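Local coordinates for uncharacterized conserved protein (Idiomarina loihiensis, PDB 2QSD), which is of unknown function but belongs to the DUF1543 family and forms an assembly of two protein chains, at residues R30-G34 with V149-H155; G68-T74 with Y156-D162. All coordinates share one frame. Residues are numbered along the deposited sequence.

Interaction 1: residues R30-G34 with V149-H155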
ATOM      1  N   ARG A  30      -5.719  -0.865 -10.627  1.00 39.99           N
ATOM      2  CA  ARG A  30      -5.718  -0.540 -12.055  1.00 38.27           C
ATOM      3  C   ARG A  30      -7.078  -0.836 -12.698  1.00 41.21           C
ATOM      4  O   ARG A  30      -7.783  -1.768 -12.294  1.00 39.05           O
ATOM      5  CB  ARG A  30      -4.623  -1.310 -12.810  1.00 32.89           C
ATOM      6  CG  ARG A  30      -3.210  -1.251 -12.225  1.00 41.67           C
ATOM      7  CD  ARG A  30      -2.706   0.175 -12.004  1.00 45.31           C
ATOM      8  NE  ARG A  30      -2.634   0.955 -13.236  1.00 44.79           N
ATOM      9  CZ  ARG A  30      -2.384   2.262 -13.282  1.00 47.46           C
ATOM     10  NH1 ARG A  30      -2.172   2.953 -12.167  1.00 40.41           N
ATOM     11  NH2 ARG A  30      -2.350   2.883 -14.450  1.00 38.41           N
ATOM     12  N   PHE A  31      -7.434  -0.034 -13.698  1.00 37.52           N
ATOM     13  CA  PHE A  31      -8.576  -0.315 -14.550  1.00 36.48           C
ATOM     14  C   PHE A  31      -8.056  -0.802 -15.887  1.00 39.60           C
ATOM     15  O   PHE A  31      -7.191  -0.164 -16.481  1.00 44.30           O
ATOM     16  CB  PHE A  31      -9.447   0.929 -14.726  1.00 40.83           C
ATOM     17  CG  PHE A  31     -10.202   1.314 -13.487  1.00 47.13           C
ATOM     18  CD1 PHE A  31      -9.640   2.188 -12.554  1.00 39.32           C
ATOM     19  CD2 PHE A  31     -11.472   0.787 -13.242  1.00 45.64           C
ATOM     20  CE1 PHE A  31     -10.335   2.535 -11.394  1.00 44.77           C
ATOM     21  CE2 PHE A  31     -12.179   1.131 -12.089  1.00 47.08           C
ATOM     22  CZ  PHE A  31     -11.611   2.007 -11.165  1.00 50.42           C
ATOM     23  N   VAL A  32      -8.566  -1.944 -16.344  1.00 37.20           N
ATOM     24  CA  VAL A  32      -8.105  -2.567 -17.589  1.00 38.13           C
ATOM     25  C   VAL A  32      -9.279  -3.134 -18.391  1.00 42.73           C
ATOM     26  O   VAL A  32     -10.311  -3.492 -17.816  1.00 39.27           O
ATOM     27  CB  VAL A  32      -7.059  -3.692 -17.346  1.00 35.81           C
ATOM     28  CG1 VAL A  32      -5.698  -3.109 -16.985  1.00 36.78           C
ATOM     29  CG2 VAL A  32      -7.535  -4.680 -16.271  1.00 35.04           C
ATOM     30  N   VAL A  33      -9.116  -3.205 -19.713  1.00 38.85           N
ATOM     31  CA  VAL A  33     -10.163  -3.688 -20.608  1.00 34.47           C
ATOM     32  C   VAL A  33      -9.677  -4.837 -21.492  1.00 38.56           C
ATOM     33  O   VAL A  33      -8.660  -4.718 -22.167  1.00 48.54           O
ATOM     34  CB  VAL A  33     -10.740  -2.538 -21.481  1.00 37.87           C
ATOM     35  CG1 VAL A  33     -11.658  -3.072 -22.578  1.00 37.33           C
ATOM     36  CG2 VAL A  33     -11.510  -1.563 -20.627  1.00 35.37           C
ATOM     37  N   GLY A  34     -10.410  -5.947 -21.472  1.00 41.48           N
ATOM     38  CA  GLY A  34     -10.130  -7.093 -22.333  1.00 44.01           C
ATOM     39  C   GLY A  34     -11.276  -8.097 -22.374  1.00 46.87           C
ATOM     40  O   GLY A  34     -12.198  -8.022 -21.558  1.00 47.50           O
ATOM     41  N   VAL A 149     -12.934   7.690 -14.991  1.00 57.52           N
ATOM     42  CA  VAL A 149     -12.696   6.465 -15.744  1.00 56.48           C
ATOM     43  C   VAL A 149     -13.528   6.487 -17.033  1.00 56.90           C
ATOM     44  O   VAL A 149     -14.613   5.903 -17.099  1.00 52.13           O
ATOM     45  CB  VAL A 149     -13.020   5.207 -14.884  1.00 59.12           C
ATOM     46  CG1 VAL A 149     -12.440   3.958 -15.517  1.00 50.28           C
ATOM     47  CG2 VAL A 149     -12.486   5.363 -13.463  1.00 47.04           C
ATOM     48  N   ASP A 150     -13.012   7.169 -18.053  1.00 58.10           N
ATOM     49  CA  ASP A 150     -13.740   7.345 -19.313  1.00 60.28           C
ATOM     50  C   ASP A 150     -12.991   6.808 -20.525  1.00 60.81           C
ATOM     51  O   ASP A 150     -13.594   6.542 -21.565  1.00 62.04           O
ATOM     52  CB  ASP A 150     -14.125   8.815 -19.526  1.00 69.50           C
ATOM     53  CG  ASP A 150     -12.920   9.730 -19.703  1.00 84.12           C
ATOM     54  OD1 ASP A 150     -13.063  10.750 -20.411  1.00 92.76           O
ATOM     55  OD2 ASP A 150     -11.840   9.443 -19.139  1.00 89.93           O
ATOM     56  N   LEU A 151     -11.678   6.661 -20.383  1.00 61.04           N
ATOM     57  CA  LEU A 151     -10.842   6.069 -21.418  1.00 57.39           C
ATOM     58  C   LEU A 151      -9.947   5.044 -20.740  1.00 57.20           C
ATOM     59  O   LEU A 151      -9.190   5.383 -19.829  1.00 59.52           O
ATOM     60  CB  LEU A 151      -9.986   7.142 -22.093  1.00 56.90           C
ATOM     61  CG  LEU A 151      -9.734   7.118 -23.604  1.00 60.15           C
ATOM     62  CD1 LEU A 151      -8.514   7.974 -23.921  1.00 64.70           C
ATOM     63  CD2 LEU A 151      -9.565   5.716 -24.184  1.00 55.83           C
ATOM     64  N   VAL A 152     -10.068   3.788 -21.163  1.00 53.68           N
ATOM     65  CA  VAL A 152      -9.310   2.684 -20.580  1.00 46.01           C
ATOM     66  C   VAL A 152      -8.841   1.754 -21.695  1.00 50.84           C
ATOM     67  O   VAL A 152      -9.672   1.158 -22.383  1.00 52.14           O
ATOM     68  CB  VAL A 152     -10.161   1.833 -19.584  1.00 48.11           C
ATOM     69  CG1 VAL A 152      -9.282   0.812 -18.890  1.00 35.69           C
ATOM     70  CG2 VAL A 152     -10.876   2.692 -18.548  1.00 29.44           C
ATOM     71  N   ASP A 153      -7.522   1.628 -21.854  1.00 49.43           N
ATOM     72  CA  ASP A 153      -6.902   0.780 -22.890  1.00 55.73           C
ATOM     73  C   ASP A 153      -7.516   0.984 -24.280  1.00 58.41           C
ATOM     74  O   ASP A 153      -7.933   0.021 -24.931  1.00 54.83           O
ATOM     75  CB  ASP A 153      -6.945  -0.713 -22.504  1.00 59.33           C
ATOM     76  CG  ASP A 153      -6.297  -1.008 -21.150  1.00 61.27           C
ATOM     77  OD1 ASP A 153      -5.495  -0.186 -20.650  1.00 57.33           O
ATOM     78  OD2 ASP A 153      -6.593  -2.086 -20.591  1.00 55.54           O
ATOM     79  N   ASN A 154      -7.587   2.248 -24.701  1.00 64.33           N
ATOM     80  CA  ASN A 154      -8.164   2.669 -25.995  1.00 70.01           C
ATOM     81  C   ASN A 154      -9.655   2.371 -26.187  1.00 65.77           C
ATOM     82  O   ASN A 154     -10.155   2.351 -27.313  1.00 63.97           O
ATOM     83  CB  ASN A 154      -7.330   2.161 -27.186  1.00 76.05           C
ATOM     84  CG  ASN A 154      -5.941   2.775 -27.227  1.00 90.80           C
ATOM     85  OD1 ASN A 154      -5.771   3.980 -27.007  1.00 94.41           O
ATOM     86  ND2 ASN A 154      -4.940   1.948 -27.509  1.00 90.56           N
ATOM     87  N   HIS A 155     -10.354   2.148 -25.079  1.00 62.08           N
ATOM     88  CA  HIS A 155     -11.793   1.946 -25.102  1.00 57.95           C
ATOM     89  C   HIS A 155     -12.476   3.029 -24.292  1.00 53.53           C
ATOM     90  O   HIS A 155     -12.048   3.353 -23.181  1.00 51.13           O
ATOM     91  CB  HIS A 155     -12.162   0.568 -24.560  1.00 55.35           C
ATOM     92  CG  HIS A 155     -11.810  -0.558 -25.477  1.00 59.56           C
ATOM     93  ND1 HIS A 155     -10.590  -1.198 -25.437  1.00 59.57           N
ATOM     94  CD2 HIS A 155     -12.523  -1.169 -26.453  1.00 60.71           C
ATOM     95  CE1 HIS A 155     -10.565  -2.152 -26.349  1.00 60.16           C
ATOM     96  NE2 HIS A 155     -11.726  -2.156 -26.980  1.00 60.92           N
TER
HETATM   97  O   HOH W   1      -5.028   0.269 -17.989  1.00 49.16           O

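Interaction 2: residues G68-T74 with Y156-D162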
ATOM      1  N   GLY A  68     -26.904   1.921 -10.720  1.00 42.59           N
ATOM      2  CA  GLY A  68     -28.015   1.812 -11.651  1.00 37.90           C
ATOM      3  C   GLY A  68     -27.646   1.975 -13.115  1.00 43.01           C
ATOM      4  O   GLY A  68     -28.509   1.841 -13.986  1.00 44.82           O
ATOM      5  N   TYR A  69     -26.371   2.258 -13.386  1.00 38.65           N
ATOM      6  CA  TYR A  69     -25.890   2.452 -14.754  1.00 42.78           C
ATOM      7  C   TYR A  69     -25.117   1.239 -15.254  1.00 43.79           C
ATOM      8  O   TYR A  69     -24.291   0.684 -14.536  1.00 46.66           O
ATOM      9  CB  TYR A  69     -25.003   3.701 -14.857  1.00 42.78           C
ATOM     10  CG  TYR A  69     -25.729   5.019 -14.672  1.00 42.26           C
ATOM     11  CD1 TYR A  69     -26.154   5.765 -15.771  1.00 42.26           C
ATOM     12  CD2 TYR A  69     -25.977   5.528 -13.398  1.00 42.88           C
ATOM     13  CE1 TYR A  69     -26.820   6.982 -15.607  1.00 33.68           C
ATOM     14  CE2 TYR A  69     -26.643   6.739 -13.223  1.00 47.19           C
ATOM     15  CZ  TYR A  69     -27.059   7.457 -14.330  1.00 46.74           C
ATOM     16  OH  TYR A  69     -27.709   8.656 -14.153  1.00 60.22           O
ATOM     17  N   ARG A  70     -25.397   0.847 -16.493  1.00 42.03           N
ATOM     18  CA  ARG A  70     -24.676  -0.203 -17.199  1.00 42.02           C
ATOM     19  C   ARG A  70     -23.475   0.391 -17.937  1.00 47.69           C
ATOM     20  O   ARG A  70     -23.582   1.454 -18.548  1.00 46.80           O
ATOM     21  CB  ARG A  70     -25.618  -0.892 -18.189  1.00 45.25           C
ATOM     22  CG  ARG A  70     -25.014  -2.018 -19.008  1.00 40.17           C
ATOM     23  CD  ARG A  70     -26.094  -2.762 -19.756  1.00 52.91           C
ATOM     24  NE  ARG A  70     -25.546  -3.651 -20.774  1.00 71.23           N
ATOM     25  CZ  ARG A  70     -26.276  -4.463 -21.536  1.00 81.84           C
ATOM     26  NH1 ARG A  70     -25.679  -5.229 -22.439  1.00 73.68           N
ATOM     27  NH2 ARG A  70     -27.597  -4.512 -21.399  1.00 76.14           N
ATOM     28  N   ILE A  71     -22.343  -0.306 -17.877  1.00 43.88           N
ATOM     29  CA  ILE A  71     -21.105   0.159 -18.481  1.00 43.18           C
ATOM     30  C   ILE A  71     -20.963  -0.420 -19.879  1.00 46.71           C
ATOM     31  O   ILE A  71     -21.032  -1.637 -20.067  1.00 51.89           O
ATOM     32  CB  ILE A  71     -19.884  -0.213 -17.603  1.00 41.96           C
ATOM     33  CG1 ILE A  71     -19.999   0.467 -16.236  1.00 39.60           C
ATOM     34  CG2 ILE A  71     -18.577   0.175 -18.290  1.00 42.37           C
ATOM     35  CD1 ILE A  71     -19.161  -0.161 -15.160  1.00 44.83           C
ATOM     36  N   HIS A  72     -20.790   0.461 -20.861  1.00 46.59           N
ATOM     37  CA  HIS A  72     -20.545   0.044 -22.239  1.00 46.47           C
ATOM     38  C   HIS A  72     -19.140   0.435 -22.649  1.00 41.45           C
ATOM     39  O   HIS A  72     -18.635   1.476 -22.225  1.00 47.00           O
ATOM     40  CB  HIS A  72     -21.550   0.684 -23.193  1.00 46.79           C
ATOM     41  CG  HIS A  72     -22.949   0.202 -23.002  1.00 54.10           C
ATOM     42  ND1 HIS A  72     -23.400  -0.990 -23.524  1.00 46.96           N
ATOM     43  CD2 HIS A  72     -24.001   0.751 -22.347  1.00 47.74           C
ATOM     44  CE1 HIS A  72     -24.669  -1.157 -23.195  1.00 58.56           C
ATOM     45  NE2 HIS A  72     -25.057  -0.115 -22.481  1.00 50.90           N
ATOM     46  N   LEU A  73     -18.518  -0.404 -23.469  1.00 40.90           N
ATOM     47  CA  LEU A  73     -17.170  -0.148 -23.963  1.00 52.24           C
ATOM     48  C   LEU A  73     -17.161  -0.091 -25.483  1.00 55.68           C
ATOM     49  O   LEU A  73     -17.603  -1.031 -26.152  1.00 52.07           O
ATOM     50  CB  LEU A  73     -16.192  -1.217 -23.461  1.00 47.56           C
ATOM     51  CG  LEU A  73     -16.080  -1.393 -21.944  1.00 45.11           C
ATOM     52  CD1 LEU A  73     -15.325  -2.672 -21.612  1.00 48.88           C
ATOM     53  CD2 LEU A  73     -15.442  -0.178 -21.274  1.00 47.23           C
ATOM     54  N   THR A  74     -16.664   1.021 -26.020  1.00 62.46           N
ATOM     55  CA  THR A  74     -16.630   1.249 -27.468  1.00 72.99           C
ATOM     56  C   THR A  74     -15.276   1.781 -27.936  1.00 75.81           C
ATOM     57  O   THR A  74     -14.550   2.429 -27.172  1.00 68.99           O
ATOM     58  CB  THR A  74     -17.740   2.234 -27.923  1.00 75.35           C
ATOM     59  OG1 THR A  74     -17.833   3.323 -26.994  1.00 78.63           O
ATOM     60  CG2 THR A  74     -19.097   1.531 -28.019  1.00 80.50           C
ATOM     61  N   TYR A 156     -13.530   3.599 -24.866  1.00 54.58           N
ATOM     62  CA  TYR A 156     -14.303   4.634 -24.193  1.00 57.65           C
ATOM     63  C   TYR A 156     -15.389   4.023 -23.312  1.00 53.49           C
ATOM     64  O   TYR A 156     -16.023   3.038 -23.686  1.00 54.65           O
ATOM     65  CB  TYR A 156     -14.900   5.612 -25.207  1.00 63.26           C
ATOM     66  CG  TYR A 156     -13.868   6.490 -25.884  1.00 70.44           C
ATOM     67  CD1 TYR A 156     -13.457   7.688 -25.299  1.00 73.13           C
ATOM     68  CD2 TYR A 156     -13.298   6.121 -27.106  1.00 73.83           C
ATOM     69  CE1 TYR A 156     -12.506   8.498 -25.912  1.00 73.04           C
ATOM     70  CE2 TYR A 156     -12.345   6.925 -27.728  1.00 71.50           C
ATOM     71  CZ  TYR A 156     -11.956   8.113 -27.124  1.00 76.74           C
ATOM     72  OH  TYR A 156     -11.019   8.919 -27.727  1.00 80.18           O
ATOM     73  N   VAL A 157     -15.577   4.607 -22.135  1.00 53.26           N
ATOM     74  CA  VAL A 157     -16.587   4.154 -21.187  1.00 54.11           C
ATOM     75  C   VAL A 157     -17.830   5.032 -21.309  1.00 58.62           C
ATOM     76  O   VAL A 157     -17.771   6.245 -21.075  1.00 61.66           O
ATOM     77  CB  VAL A 157     -16.056   4.204 -19.735  1.00 53.64           C
ATOM     78  CG1 VAL A 157     -17.155   3.846 -18.734  1.00 54.85           C
ATOM     79  CG2 VAL A 157     -14.862   3.276 -19.574  1.00 49.52           C
ATOM     80  N   THR A 158     -18.946   4.420 -21.697  1.00 56.98           N
ATOM     81  CA  THR A 158     -20.229   5.117 -21.728  1.00 55.03           C
ATOM     82  C   THR A 158     -21.222   4.430 -20.803  1.00 53.03           C
ATOM     83  O   THR A 158     -21.159   3.220 -20.605  1.00 60.86           O
ATOM     84  CB  THR A 158     -20.815   5.238 -23.156  1.00 57.16           C
ATOM     85  OG1 THR A 158     -20.891   3.945 -23.764  1.00 65.79           O
ATOM     86  CG2 THR A 158     -19.952   6.154 -24.021  1.00 65.52           C
ATOM     87  N   LEU A 159     -22.138   5.214 -20.243  1.00 56.78           N
ATOM     88  CA  LEU A 159     -23.081   4.725 -19.247  1.00 51.36           C
ATOM     89  C   LEU A 159     -24.525   4.758 -19.737  1.00 50.60           C
ATOM     90  O   LEU A 159     -24.915   5.667 -20.465  1.00 52.26           O
ATOM     91  CB  LEU A 159     -22.934   5.523 -17.947  1.00 45.62           C
ATOM     92  CG  LEU A 159     -21.529   5.517 -17.332  1.00 45.05           C
ATOM     93  CD1 LEU A 159     -21.444   6.484 -16.181  1.00 47.98           C
ATOM     94  CD2 LEU A 159     -21.111   4.116 -16.881  1.00 42.73           C
ATOM     95  N   GLU A 160     -25.301   3.753 -19.330  1.00 48.73           N
ATOM     96  CA  GLU A 160     -26.722   3.645 -19.660  1.00 46.15           C
ATOM     97  C   GLU A 160     -27.510   3.211 -18.422  1.00 47.31           C
ATOM     98  O   GLU A 160     -27.269   2.133 -17.883  1.00 47.27           O
ATOM     99  CB  GLU A 160     -26.921   2.630 -20.787  1.00 48.18           C
ATOM    100  CG  GLU A 160     -28.376   2.394 -21.184  1.00 55.65           C
ATOM    101  CD  GLU A 160     -28.645   0.979 -21.685  1.00 55.52           C
ATOM    102  OE1 GLU A 160     -29.811   0.677 -22.019  1.00 54.43           O
ATOM    103  OE2 GLU A 160     -27.702   0.162 -21.735  1.00 56.85           O
ATOM    104  N   PHE A 161     -28.445   4.047 -17.973  1.00 40.96           N
ATOM    105  CA  PHE A 161     -29.286   3.716 -16.828  1.00 36.32           C
ATOM    106  C   PHE A 161     -30.231   2.544 -17.125  1.00 41.33           C
ATOM    107  O   PHE A 161     -31.027   2.610 -18.059  1.00 47.64           O
ATOM    108  CB  PHE A 161     -30.080   4.941 -16.373  1.00 38.99           C
ATOM    109  CG  PHE A 161     -30.909   4.710 -15.133  1.00 48.38           C
ATOM    110  CD1 PHE A 161     -30.336   4.818 -13.871  1.00 47.65           C
ATOM    111  CD2 PHE A 161     -32.265   4.393 -15.229  1.00 50.53           C
ATOM    112  CE1 PHE A 161     -31.097   4.606 -12.716  1.00 50.34           C
ATOM    113  CE2 PHE A 161     -33.031   4.175 -14.085  1.00 49.47           C
ATOM    114  CZ  PHE A 161     -32.444   4.285 -12.823  1.00 46.40           C
ATOM    115  N   ASP A 162     -30.127   1.478 -16.329  1.00 37.02           N
ATOM    116  CA  ASP A 162     -31.065   0.355 -16.411  1.00 38.43           C
ATOM    117  C   ASP A 162     -31.580  -0.124 -15.046  1.00 36.80           C
ATOM    118  O   ASP A 162     -32.373  -1.063 -14.972  1.00 45.88           O
ATOM    119  CB  ASP A 162     -30.487  -0.811 -17.233  1.00 33.15           C
ATOM    120  CG  ASP A 162     -29.252  -1.453 -16.596  1.00 50.78           C
ATOM    121  OD1 ASP A 162     -28.861  -1.089 -15.464  1.00 45.36           O
ATOM    122  OD2 ASP A 162     -28.664  -2.347 -17.247  1.00 51.25           O
TER
HETATM  123  O   HOH W   2     -29.490  -2.966 -19.740  1.00 48.37           O

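Interaction 1: residues R30-G34 with V149-H155
Val33 is the main bump from strand 26-34: 89 Å² of it is covered by 149-155, the largest area of any residue here. Its side chain enters the hollow formed by the type I' turn, Val152 to His155, of the beta hairpin joining strands 151-152 and 155-161, with CG2 3.7 Å from Val152 CG1 on one flank. On the other, Val33 CG1 sits over the His155 ring, 3.9 Å from the centroid and 26° off the normal, a CH-pi contact. His155 ND1 also donates to Asp153 O (3.0 Å, 137°), consistent with a fixed ring orientation. The second bump is Phe31. Val149 lies over one face of its ring, CG2 being 4.2 Å from the centroid and only 14° off the normal, and Val152 CG1 wedges between the two bumps, 4.2 Å from Phe31 CB and 3.3 Å from Phe31 O. Val32 points the other way, toward helix 41-47.

No backbone-to-backbone hydrogen bond joins the segments: the CA atoms of Val32 and Val152 are 6.2 Å apart and those of Val33 and Asp153 6.0 Å. Asp153 OD2 instead accepts from Val33 N (2.9 Å, 168°), while a water donates to Phe31 O and Asp153 OD1, both at 2.7 Å. Apolar side chains thus join strand 26-34 to the hairpin tip and, through Phe31 and Val149, to the sheet of strand 85-90, with one carboxylate satisfying the strand's amide directly and its carbonyl through water.

Interaction 2: residues G68-T74 with Y156-D162
Strands 69-74 and 156-161 form an antiparallel beta ladder of six bridged pairs, the two inner strands of a four-stranded sheet, their short axes 4.2 Å apart at closest approach and 148° between directions. Tyr69, Glu160 and His72 have 81, 70 and 69 Å² buried by the contact. Tyr69 pairs with Phe161 in a non-hydrogen-bonded position whose CA atoms are just 4.2 Å apart. The edge of Phe161 meets the face of Tyr69 in a T-shaped stack (centroids 5.6 Å, planes at 75°), and Tyr69 CD1 also touches Leu159 CB at 3.9 Å. Ile71, Leu73 and Val157 continue this apolar face, which lies against strands 85-90 and 105-110 through Tyr69, Leu159 and Val157.

Glu160 and His72 lie on the other face, in successive hydrogen-bonded pairs. Arg70 N donates to Glu160 O (2.7 Å), and His72 N to Thr158 O (2.8 Å). A diagonal side-chain bond ties these rungs together: His72 NE2 donates to Glu160 OE2 at 2.8 Å and 169°.

In the fold
From the N terminus, the chain first lays down 30-34 on strand 26-34, in the sheet that includes strand 9-17, and then 68-74. It passes through strands 85-90 and 105-110 and helix 113-122 before 149-155 returns to 30-34, closing interaction 1 over 114 intervening residues. The next residues, 156-162, return to 68-74 and close interaction 2 over 81. The segments alternate, so the two closures cross. Interaction 2 builds the centre of the four-stranded sheet, whereas interaction 1 brings the hairpin carrying its edge strand 151-152 against the neighbouring sheet. They also meet directly: Val33 CG1 lies 3.8 Å from Leu73 CD1, and Asp150 O probably accepts from Val157 N at 2.8 Å.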